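Local structure of thiamine-monophosphate kinase (Aquifex aeolicus, 1VQV) at residues L39-D43 with V67-V72; L78-I84 with S129-E135. The protein catalyses the ATP-dependent phosphorylation of thiamine monophosphate to thiamine diphosphate, the active form of vitamin B1, and works as a homodimer. All coordinates share one frame; numbering follows the deposited sequence.

Contact 1: L39-D43 with V67-V72; sequences LLTTD and VNVSDV
One water ties Thr41 to Asn68 and Asp71 across the gap between strand and helix. It is hydrogen-bonded to Asn68 OD1 (2.7 Å), Asp71 OD2 (2.5 Å) and Thr41 OG1 (3.0 Å). Thr41 can present both branches here because OG1 lies opposite the backbone N (chi1 -171°). Its hydroxyl meets the water while its methyl CG2 turns to the helix and packs on Val72 CG2 at 4.0 Å. Thr41 OG1 lies 3.8 Å from Asp71 OD2, and the water spans the two. The setting is the cluster of magnesium sites of the ATP-binding, PurM-like N-terminal domain. Thr41, Asp43 and Asp71 bind magnesium ions, as does Thr42 on the same strand. Helix 57-73 lies against this strand, the two short segments running at 146° to each other. Asp43 and Asn68 are modelled too close for their relative orientation to be trusted. Asn68 ND2 also makes a weak hydrogen bond to Val130 O on the neighbouring strand. Asp43 OD2 rests on Val67 CB at 3.3 Å. Asp43 and Asp71 share one of the magnesium ions, with Asp43 OD2 and Asp71 OD2 6.5 Å apart. At the other end Leu39 CD1 meets Val72 CG1 at 4.1 Å. Asp27, another magnesium ligand, touches both Leu39 and Val72, and Asp207 reaches Asp71 from strand 204-208.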
loop_
_atom_site.group_PDB
_atom_site.type_symbol
_atom_site.label_atom_id
_atom_site.label_comp_id
_atom_site.label_asym_id
_atom_site.label_seq_id
_atom_site.Cartn_x
_atom_site.Cartn_y
_atom_site.Cartn_z
ATOM N N LEU B 39 -6.267 1.629 12.387
ATOM C CA LEU B 39 -7.018 1.022 11.311
ATOM C C LEU B 39 -6.162 1.093 10.059
ATOM O O LEU B 39 -5.772 2.173 9.612
ATOM C CB LEU B 39 -8.348 1.750 11.122
ATOM C CG LEU B 39 -9.292 1.703 12.327
ATOM C CD1 LEU B 39 -10.570 2.459 12.015
ATOM C CD2 LEU B 39 -9.603 0.255 12.682
ATOM N N LEU B 40 -5.844 -0.076 9.525
ATOM C CA LEU B 40 -5.038 -0.158 8.335
ATOM C C LEU B 40 -5.944 -0.449 7.147
ATOM O O LEU B 40 -6.783 -1.362 7.186
ATOM C CB LEU B 40 -4.001 -1.257 8.497
ATOM C CG LEU B 40 -3.201 -1.177 9.800
ATOM C CD1 LEU B 40 -2.205 -2.330 9.839
ATOM C CD2 LEU B 40 -2.492 0.160 9.917
ATOM N N THR B 41 -5.777 0.354 6.098
ATOM C CA THR B 41 -6.561 0.212 4.884
ATOM C C THR B 41 -5.742 0.459 3.613
ATOM O O THR B 41 -4.735 1.171 3.623
ATOM C CB THR B 41 -7.797 1.187 4.874
ATOM O OG1 THR B 41 -8.655 0.867 3.767
ATOM C CG2 THR B 41 -7.351 2.643 4.738
ATOM N N THR B 42 -6.191 -0.158 2.522
ATOM C CA THR B 42 -5.581 -0.000 1.204
ATOM C C THR B 42 -6.685 -0.031 0.138
ATOM O O THR B 42 -7.706 -0.694 0.312
ATOM C CB THR B 42 -4.525 -1.121 0.893
ATOM O OG1 THR B 42 -4.048 -0.960 -0.447
ATOM C CG2 THR B 42 -5.126 -2.517 1.035
ATOM N N ASP B 43 -6.492 0.727 -0.938
ATOM C CA ASP B 43 -7.435 0.755 -2.050
ATOM C C ASP B 43 -6.626 0.988 -3.322
ATOM O O ASP B 43 -5.473 1.433 -3.266
ATOM C CB ASP B 43 -8.480 1.862 -1.878
ATOM C CG ASP B 43 -7.902 3.251 -2.085
ATOM O OD1 ASP B 43 -6.825 3.524 -1.508
ATOM O OD2 ASP B 43 -8.518 4.076 -2.812
ATOM N N VAL B 67 -11.442 7.447 -0.900
ATOM C CA VAL B 67 -11.916 6.083 -0.777
ATOM C C VAL B 67 -11.374 5.468 0.509
ATOM O O VAL B 67 -12.115 4.837 1.265
ATOM C CB VAL B 67 -11.501 5.219 -1.985
ATOM C CG1 VAL B 67 -11.972 3.789 -1.791
ATOM C CG2 VAL B 67 -12.111 5.787 -3.255
ATOM N N ASN B 68 -10.088 5.657 0.777
ATOM C CA ASN B 68 -9.511 5.094 1.985
ATOM C C ASN B 68 -10.078 5.695 3.250
ATOM O O ASN B 68 -10.219 5.009 4.258
ATOM C CB ASN B 68 -7.997 5.255 1.994
ATOM C CG ASN B 68 -7.320 4.173 1.233
ATOM O OD1 ASN B 68 -7.779 3.042 1.237
ATOM N ND2 ASN B 68 -6.221 4.499 0.580
ATOM N N VAL B 69 -10.397 6.983 3.197
ATOM C CA VAL B 69 -10.952 7.682 4.350
ATOM C C VAL B 69 -12.360 7.164 4.683
ATOM O O VAL B 69 -12.730 7.060 5.845
ATOM C CB VAL B 69 -11.000 9.218 4.087
ATOM C CG1 VAL B 69 -11.681 9.923 5.237
ATOM C CG2 VAL B 69 -9.592 9.766 3.900
ATOM N N SER B 70 -13.126 6.826 3.652
ATOM C CA SER B 70 -14.480 6.326 3.824
ATOM C C SER B 70 -14.568 4.994 4.552
ATOM O O SER B 70 -15.609 4.662 5.108
ATOM C CB SER B 70 -15.177 6.206 2.473
ATOM O OG SER B 70 -15.550 7.487 2.000
ATOM N N ASP B 71 -13.475 4.236 4.529
ATOM C CA ASP B 71 -13.403 2.949 5.201
ATOM C C ASP B 71 -13.019 3.149 6.653
ATOM O O ASP B 71 -13.571 2.495 7.542
ATOM C CB ASP B 71 -12.367 2.065 4.532
ATOM C CG ASP B 71 -12.759 1.686 3.139
ATOM O OD1 ASP B 71 -13.888 1.164 2.976
ATOM O OD2 ASP B 71 -11.942 1.914 2.213
ATOM N N VAL B 72 -12.048 4.032 6.875
ATOM C CA VAL B 72 -11.596 4.365 8.218
ATOM C C VAL B 72 -12.773 4.994 8.954
ATOM O O VAL B 72 -13.032 4.695 10.113
ATOM C CB VAL B 72 -10.453 5.408 8.206
ATOM C CG1 VAL B 72 -10.117 5.825 9.631
ATOM C CG2 VAL B 72 -9.220 4.842 7.513
HETATM O O HOH W 1 -9.805 1.241 1.023
#

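Contact 2: L78-I84 with S129-E135; sequences LPKWALI and SVFLVGE
Val133 O accepts two backbone hydrogen bonds from consecutive residues, Lys80 N and Trp81 N. Lys80 N lies 2.9 Å from Val133 O, and both donors lie in the carbonyl plane. This is a classic beta bulge in an antiparallel pair, and it shifts the register by one residue between Pro79 and Trp81. Beyond it Leu83 and Phe131 form a hydrogen-bonded pair, with Leu83 N to Phe131 O at 2.8 Å. Phe131 CG lies opposite the backbone N (chi1 172°), which sets the ring alongside Leu83, both side chains pointing the same way. Leu83 CD1 comes to 3.4 Å from Phe131 CD2, obliquely to the ring. Trp81 shares this face of the sheet, and Val133 CG1 meets the edge of its indole at CE3, 3.8 Å away. Lys80 CB sits over the centre of one indole face. These strands are the middle pair of the four-stranded sheet of the PurM-like N-terminal domain. Strand 114-122 flanks 77-88, and strand 38-46 flanks 127-136. On the opposite face Ile84 CG1 packs beside Val130 CG1 at 3.4 Å, and Leu132 CD2 reaches Pro79 CB at 4.0 Å. Helices 57-73 and 94-111 cover that side. The second subunit meets the Trp81 side, where the two Phe131 rings stack and Trp81 packs on Leu40 of that subunit. At the exposed end Lys80 CG touches Glu135 CG at 3.6 Å.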
loop_
_atom_site.group_PDB
_atom_site.type_symbol
_atom_site.label_atom_id
_atom_site.label_comp_id
_atom_site.label_asym_id
_atom_site.label_seq_id
_atom_site.Cartn_x
_atom_site.Cartn_y
_atom_site.Cartn_z
ATOM N N LEU B 78 -10.442 8.036 12.736
ATOM C CA LEU B 78 -10.043 9.238 12.020
ATOM C C LEU B 78 -8.761 8.965 11.217
ATOM O O LEU B 78 -7.846 8.302 11.705
ATOM C CB LEU B 78 -9.831 10.399 13.002
ATOM C CG LEU B 78 -11.085 11.095 13.541
ATOM C CD1 LEU B 78 -10.697 12.197 14.497
ATOM C CD2 LEU B 78 -11.879 11.669 12.383
ATOM N N PRO B 79 -8.698 9.449 9.962
ATOM C CA PRO B 79 -7.548 9.278 9.061
ATOM C C PRO B 79 -6.334 10.070 9.532
ATOM O O PRO B 79 -6.426 11.275 9.736
ATOM C CB PRO B 79 -8.080 9.788 7.725
ATOM C CG PRO B 79 -9.012 10.880 8.146
ATOM C CD PRO B 79 -9.753 10.248 9.310
ATOM N N LYS B 80 -5.200 9.390 9.692
ATOM C CA LYS B 80 -3.971 10.031 10.149
ATOM C C LYS B 80 -2.834 10.078 9.126
ATOM O O LYS B 80 -2.404 11.164 8.729
ATOM C CB LYS B 80 -3.482 9.360 11.433
ATOM C CG LYS B 80 -4.404 9.587 12.649
ATOM C CD LYS B 80 -4.378 11.055 13.111
ATOM C CE LYS B 80 -3.008 11.429 13.670
ATOM N NZ LYS B 80 -2.866 12.900 13.885
ATOM N N TRP B 81 -2.357 8.920 8.674
ATOM C CA TRP B 81 -1.235 8.894 7.720
ATOM C C TRP B 81 -1.521 8.140 6.432
ATOM O O TRP B 81 -2.287 7.184 6.413
ATOM C CB TRP B 81 0.014 8.292 8.390
ATOM C CG TRP B 81 0.338 8.937 9.691
ATOM C CD1 TRP B 81 0.823 10.201 9.881
ATOM C CD2 TRP B 81 0.049 8.418 10.987
ATOM N NE1 TRP B 81 0.839 10.507 11.220
ATOM C CE2 TRP B 81 0.368 9.430 11.924
ATOM C CE3 TRP B 81 -0.460 7.191 11.454
ATOM C CZ2 TRP B 81 0.192 9.259 13.300
ATOM C CZ3 TRP B 81 -0.637 7.019 12.820
ATOM C CH2 TRP B 81 -0.311 8.051 13.728
ATOM N N ALA B 82 -0.870 8.562 5.355
ATOM C CA ALA B 82 -1.069 7.928 4.066
ATOM C C ALA B 82 0.212 7.721 3.256
ATOM O O ALA B 82 1.112 8.567 3.256
ATOM C CB ALA B 82 -2.057 8.742 3.259
ATOM N N LEU B 83 0.280 6.576 2.580
ATOM C CA LEU B 83 1.398 6.209 1.707
ATOM C C LEU B 83 0.819 6.036 0.296
ATOM O O LEU B 83 -0.066 5.197 0.073
ATOM C CB LEU B 83 2.041 4.884 2.138
ATOM C CG LEU B 83 2.902 4.810 3.391
ATOM C CD1 LEU B 83 3.469 3.421 3.521
ATOM C CD2 LEU B 83 4.028 5.809 3.293
ATOM N N ILE B 84 1.316 6.822 -0.655
ATOM C CA ILE B 84 0.817 6.735 -2.015
ATOM C C ILE B 84 1.840 6.209 -3.001
ATOM O O ILE B 84 2.880 6.822 -3.236
ATOM C CB ILE B 84 0.304 8.098 -2.497
ATOM C CG1 ILE B 84 -0.878 8.523 -1.624
ATOM C CG2 ILE B 84 -0.088 8.015 -3.965
ATOM C CD1 ILE B 84 -1.529 9.798 -2.039
ATOM N N SER B 129 -2.146 3.142 -5.968
ATOM C CA SER B 129 -2.304 2.286 -4.806
ATOM C C SER B 129 -2.064 3.129 -3.563
ATOM O O SER B 129 -0.965 3.631 -3.348
ATOM C CB SER B 129 -1.305 1.126 -4.887
ATOM O OG SER B 129 -1.447 0.226 -3.806
ATOM N N VAL B 130 -3.098 3.273 -2.744
ATOM C CA VAL B 130 -3.019 4.095 -1.545
ATOM C C VAL B 130 -3.097 3.292 -0.253
ATOM O O VAL B 130 -3.795 2.271 -0.160
ATOM C CB VAL B 130 -4.154 5.137 -1.533
ATOM C CG1 VAL B 130 -3.593 6.518 -1.291
ATOM C CG2 VAL B 130 -4.919 5.077 -2.838
ATOM N N PHE B 131 -2.382 3.782 0.750
ATOM C CA PHE B 131 -2.336 3.143 2.052
ATOM C C PHE B 131 -2.675 4.191 3.084
ATOM O O PHE B 131 -2.127 5.286 3.069
ATOM C CB PHE B 131 -0.928 2.594 2.293
ATOM C CG PHE B 131 -0.681 2.069 3.689
ATOM C CD1 PHE B 131 -1.416 0.991 4.201
ATOM C CD2 PHE B 131 0.359 2.601 4.462
ATOM C CE1 PHE B 131 -1.110 0.447 5.457
ATOM C CE2 PHE B 131 0.673 2.069 5.713
ATOM C CZ PHE B 131 -0.058 0.990 6.212
ATOM N N LEU B 132 -3.566 3.848 3.997
ATOM C CA LEU B 132 -3.954 4.801 5.006
ATOM C C LEU B 132 -4.058 4.203 6.383
ATOM O O LEU B 132 -4.627 3.127 6.572
ATOM C CB LEU B 132 -5.286 5.417 4.632
ATOM C CG LEU B 132 -5.848 6.442 5.607
ATOM C CD1 LEU B 132 -4.971 7.665 5.649
ATOM C CD2 LEU B 132 -7.237 6.820 5.158
ATOM N N VAL B 133 -3.505 4.921 7.348
ATOM C CA VAL B 133 -3.563 4.487 8.721
ATOM C C VAL B 133 -4.409 5.470 9.506
ATOM O O VAL B 133 -4.243 6.682 9.360
ATOM C CB VAL B 133 -2.190 4.437 9.345
ATOM C CG1 VAL B 133 -2.311 3.934 10.771
ATOM C CG2 VAL B 133 -1.286 3.546 8.519
ATOM N N GLY B 134 -5.318 4.943 10.328
ATOM C CA GLY B 134 -6.185 5.788 11.139
ATOM C C GLY B 134 -6.405 5.244 12.545
ATOM O O GLY B 134 -6.561 4.045 12.739
ATOM N N GLU B 135 -6.421 6.123 13.536
ATOM C CA GLU B 135 -6.624 5.707 14.920
ATOM C C GLU B 135 -8.120 5.676 15.286
ATOM O O GLU B 135 -8.943 6.267 14.592
ATOM C CB GLU B 135 -5.860 6.651 15.854
ATOM C CG GLU B 135 -6.003 8.105 15.461
ATOM C CD GLU B 135 -5.415 9.078 16.479
ATOM O OE1 GLU B 135 -4.268 8.841 16.941
ATOM O OE2 GLU B 135 -6.104 10.090 16.803
#

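Both contacts are largely buried and lie in the same N-terminal domain, their centres about 7 Å apart. They share one sheet: strand 38-46 of contact 1 borders strand 127-136 of contact 2. A probable backbone hydrogen bond between Thr41 O and Leu132 N joins them. Contact 1 packs a helix on the outermost strand of the sheet within its own chain, and its chemistry is mainly polar, with a water and magnesium-binding side chains. Contact 2 joins two central strands by backbone bonds and apolar pairs, and becomes exposed at Leu78 and Glu135. Leu132 bridges the two, touching Thr41, Asn68 and Val72. Both contacts also reach the second subunit.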